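Long-range contact in uncharacterized metal-dependent hydrolase (Pyrococcus horikoshii, PDB 3IGH), which is uncharacterised but probably hydrolyses carbon-nitrogen bonds other than peptide bonds, as a metal-dependent member of the amidohydrolase family: residues V261-T265 against L297-T301. Residues are numbered along the deposited sequence; the frame is centred on the assembly and turned at random.
Sequences VKLFT and LIRIT. With SO4 (sulfate ion), chain B; SO4 (sulfate ion), chain R.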
ATOM      1  N   VAL A 261       7.066  13.196   2.116  1.00 24.99           N
ATOM      2  CA  VAL A 261       8.519  13.371   2.122  1.00 26.54           C
ATOM      3  C   VAL A 261       8.864  14.400   3.204  1.00 23.83           C
ATOM      4  O   VAL A 261       8.070  15.307   3.488  1.00 24.86           O
ATOM      5  CB  VAL A 261       9.053  13.842   0.719  1.00 28.88           C
ATOM      6  CG1 VAL A 261       8.540  15.237   0.361  1.00 27.20           C
ATOM      7  CG2 VAL A 261      10.588  13.806   0.650  1.00 24.86           C
ATOM      8  N   LYS A 262      10.050  14.264   3.789  1.00 27.42           N
ATOM      9  CA  LYS A 262      10.527  15.201   4.791  1.00 27.63           C
ATOM     10  C   LYS A 262      11.727  15.999   4.261  1.00 24.42           C
ATOM     11  O   LYS A 262      12.707  15.424   3.794  1.00 27.66           O
ATOM     12  CB  LYS A 262      10.871  14.459   6.092  1.00 28.08           C
ATOM     13  CG  LYS A 262      11.580  15.291   7.169  1.00 29.52           C
ATOM     14  CD  LYS A 262      10.757  16.483   7.633  1.00 36.09           C
ATOM     15  CE  LYS A 262      11.535  17.315   8.647  1.00 48.91           C
ATOM     16  NZ  LYS A 262      11.825  16.581   9.904  1.00 50.79           N
ATOM     17  N   LEU A 263      11.614  17.322   4.336  1.00 24.18           N
ATOM     18  CA  LEU A 263      12.660  18.256   3.896  1.00 25.30           C
ATOM     19  C   LEU A 263      13.134  19.162   5.035  1.00 28.46           C
ATOM     20  O   LEU A 263      12.433  19.340   6.035  1.00 29.94           O
ATOM     21  CB  LEU A 263      12.127  19.156   2.768  1.00 28.48           C
ATOM     22  CG  LEU A 263      11.533  18.431   1.553  1.00 33.59           C
ATOM     23  CD1 LEU A 263      10.884  19.423   0.617  1.00 26.21           C
ATOM     24  CD2 LEU A 263      12.616  17.648   0.867  1.00 36.96           C
ATOM     25  N   PHE A 264      14.298  19.777   4.835  1.00 28.98           N
ATOM     26  CA  PHE A 264      14.932  20.654   5.829  1.00 31.01           C
ATOM     27  C   PHE A 264      15.274  21.996   5.199  1.00 36.90           C
ATOM     28  O   PHE A 264      15.783  22.046   4.084  1.00 31.21           O
ATOM     29  CB  PHE A 264      16.235  20.021   6.329  1.00 33.09           C
ATOM     30  CG  PHE A 264      16.038  18.749   7.095  1.00 36.67           C
ATOM     31  CD1 PHE A 264      15.923  18.773   8.486  1.00 45.48           C
ATOM     32  CD2 PHE A 264      15.973  17.523   6.434  1.00 35.15           C
ATOM     33  CE1 PHE A 264      15.740  17.595   9.207  1.00 52.10           C
ATOM     34  CE2 PHE A 264      15.780  16.337   7.146  1.00 40.68           C
ATOM     35  CZ  PHE A 264      15.669  16.375   8.535  1.00 46.71           C
ATOM     36  N   THR A 265      14.980  23.078   5.903  1.00 30.09           N
ATOM     37  CA  THR A 265      15.509  24.388   5.531  1.00 29.54           C
ATOM     38  C   THR A 265      16.752  24.735   6.347  1.00 39.03           C
ATOM     39  O   THR A 265      17.713  25.253   5.794  1.00 40.91           O
ATOM     40  CB  THR A 265      14.491  25.522   5.705  1.00 30.25           C
ATOM     41  OG1 THR A 265      13.954  25.487   7.034  1.00 36.67           O
ATOM     42  CG2 THR A 265      13.368  25.396   4.690  1.00 34.92           C
ATOM     43  N   LEU A 297      14.353  22.660  -2.909  1.00 29.73           N
ATOM     44  CA  LEU A 297      13.191  22.369  -2.071  1.00 29.13           C
ATOM     45  C   LEU A 297      11.898  22.314  -2.891  1.00 36.01           C
ATOM     46  O   LEU A 297      11.067  21.439  -2.668  1.00 28.60           O
ATOM     47  CB  LEU A 297      13.056  23.392  -0.943  1.00 27.00           C
ATOM     48  CG  LEU A 297      14.097  23.354   0.187  1.00 25.26           C
ATOM     49  CD1 LEU A 297      14.119  24.711   0.880  1.00 29.25           C
ATOM     50  CD2 LEU A 297      13.752  22.263   1.210  1.00 26.11           C
ATOM     51  N   ILE A 298      11.754  23.234  -3.846  1.00 28.77           N
ATOM     52  CA  ILE A 298      10.592  23.277  -4.739  1.00 33.25           C
ATOM     53  C   ILE A 298      10.551  22.056  -5.640  1.00 30.53           C
ATOM     54  O   ILE A 298       9.488  21.464  -5.823  1.00 30.42           O
ATOM     55  CB  ILE A 298      10.572  24.582  -5.574  1.00 31.55           C
ATOM     56  CG1 ILE A 298      10.276  25.759  -4.655  1.00 31.62           C
ATOM     57  CG2 ILE A 298       9.488  24.552  -6.685  1.00 30.85           C
ATOM     58  CD1 ILE A 298      10.929  27.027  -5.098  1.00 37.69           C
ATOM     59  N   ARG A 299      11.709  21.674  -6.181  1.00 27.98           N
ATOM     60  CA  ARG A 299      11.807  20.498  -7.046  1.00 35.79           C
ATOM     61  C   ARG A 299      11.360  19.213  -6.332  1.00 38.45           C
ATOM     62  O   ARG A 299      10.596  18.408  -6.883  1.00 27.96           O
ATOM     63  CB  ARG A 299      13.236  20.345  -7.571  1.00 34.14           C
ATOM     64  CG  ARG A 299      13.450  19.143  -8.475  1.00 52.40           C
ATOM     65  CD  ARG A 299      14.887  19.047  -8.933  1.00 76.21           C
ATOM     66  NE  ARG A 299      15.133  19.923 -10.074  1.00 94.04           N
ATOM     67  CZ  ARG A 299      15.269  19.510 -11.330  1.00 85.20           C
ATOM     68  NH1 ARG A 299      15.483  20.398 -12.283  1.00 72.26           N
ATOM     69  NH2 ARG A 299      15.204  18.217 -11.637  1.00 69.30           N
ATOM     70  N   ILE A 300      11.825  19.027  -5.102  1.00 29.77           N
ATOM     71  CA  ILE A 300      11.438  17.837  -4.332  1.00 29.15           C
ATOM     72  C   ILE A 300       9.936  17.873  -3.967  1.00 25.17           C
ATOM     73  O   ILE A 300       9.234  16.854  -4.082  1.00 30.60           O
ATOM     74  CB  ILE A 300      12.354  17.607  -3.103  1.00 29.60           C
ATOM     75  CG1 ILE A 300      13.818  17.472  -3.548  1.00 32.63           C
ATOM     76  CG2 ILE A 300      11.950  16.322  -2.367  1.00 30.48           C
ATOM     77  CD1 ILE A 300      14.847  17.546  -2.418  1.00 30.47           C
ATOM     78  N   THR A 301       9.460  19.043  -3.550  1.00 25.67           N
ATOM     79  CA  THR A 301       8.046  19.267  -3.267  1.00 26.09           C
ATOM     80  C   THR A 301       7.175  18.888  -4.477  1.00 27.36           C
ATOM     81  O   THR A 301       6.192  18.165  -4.333  1.00 25.82           O
ATOM     82  CB  THR A 301       7.794  20.737  -2.849  1.00 28.86           C
ATOM     83  OG1 THR A 301       8.507  21.018  -1.635  1.00 27.75           O
ATOM     84  CG2 THR A 301       6.306  21.014  -2.631  1.00 26.10           C
TER
HETATM   85  S   SO4 B   1      13.907  17.065  12.849  1.00 55.65           S
HETATM   86  O1  SO4 B   1      13.449  15.697  12.719  1.00 45.31           O
HETATM   87  O2  SO4 B   1      13.849  17.453  14.249  1.00 62.11           O
HETATM   88  O3  SO4 B   1      15.294  17.147  12.411  1.00 61.71           O
HETATM   89  O4  SO4 B   1      13.034  17.945  12.063  1.00 50.26           O
HETATM   90  S   SO4 R 503      14.314  14.830 -11.124  1.00115.84           S
HETATM   91  O1  SO4 R 503      14.873  15.315  -9.864  1.00115.05           O
HETATM   92  O2  SO4 R 503      15.062  15.398 -12.241  1.00119.51           O
HETATM   93  O3  SO4 R 503      14.412  13.375 -11.172  1.00114.30           O
HETATM   94  O4  SO4 R 503      12.912  15.229 -11.227  1.00108.98           O
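Strand 256-264 runs almost antiparallel to helix 294-305 here. Their local axes pass 9.9 Å apart at 175°. No hydrogen bond joins the two segments, and the contact is almost wholly apolar packing. V261 points toward the helix and places CG2 4.2 Å from CG2 of I300. K262 points the other way, into the barrel. NZ of K262 donates a hydrogen bond to O4 of a sulfate at 2.8 Å. H67, H314 and H339 also bind sulfate there. This ion probably comes from the crystallisation liquor. Its histidine-rich setting at the C-terminal end of the barrel strands is consistent with the active-site region of an amidohydrolase.

L263 points back toward the helix and has the most surface covered by it of the five residues 261-265. CD2 of L263 lies 3.6 Å from CG2 of I300, and CB of L263 3.8 Å from CD2 of L297. CD1 of L263 touches OG1 of T301 at 3.6 Å. OG1 of T301 is turned back to its own helix and donates a hydrogen bond to the carbonyl O of L297 at 2.8 Å. F264 points away, and its backbone O meets CD2 of L297 at 3.5 Å. The ring edge of F264 faces the same sulfate, with CE1 3.3 Å from O3. At T265, CG2 packs 3.9 Å from CD1 of L297, while OG1 hydrogen-bonds the H314 carbonyl.

The pair belongs to a TIM-barrel-like beta/alpha fold, with helix 294-305 in the crossover from strand 256-264 to its parallel neighbour 310-315. Helix 237-246 adds P237 and L240 beside I300, and helix 318-331 adds V327 beside L297 and T301.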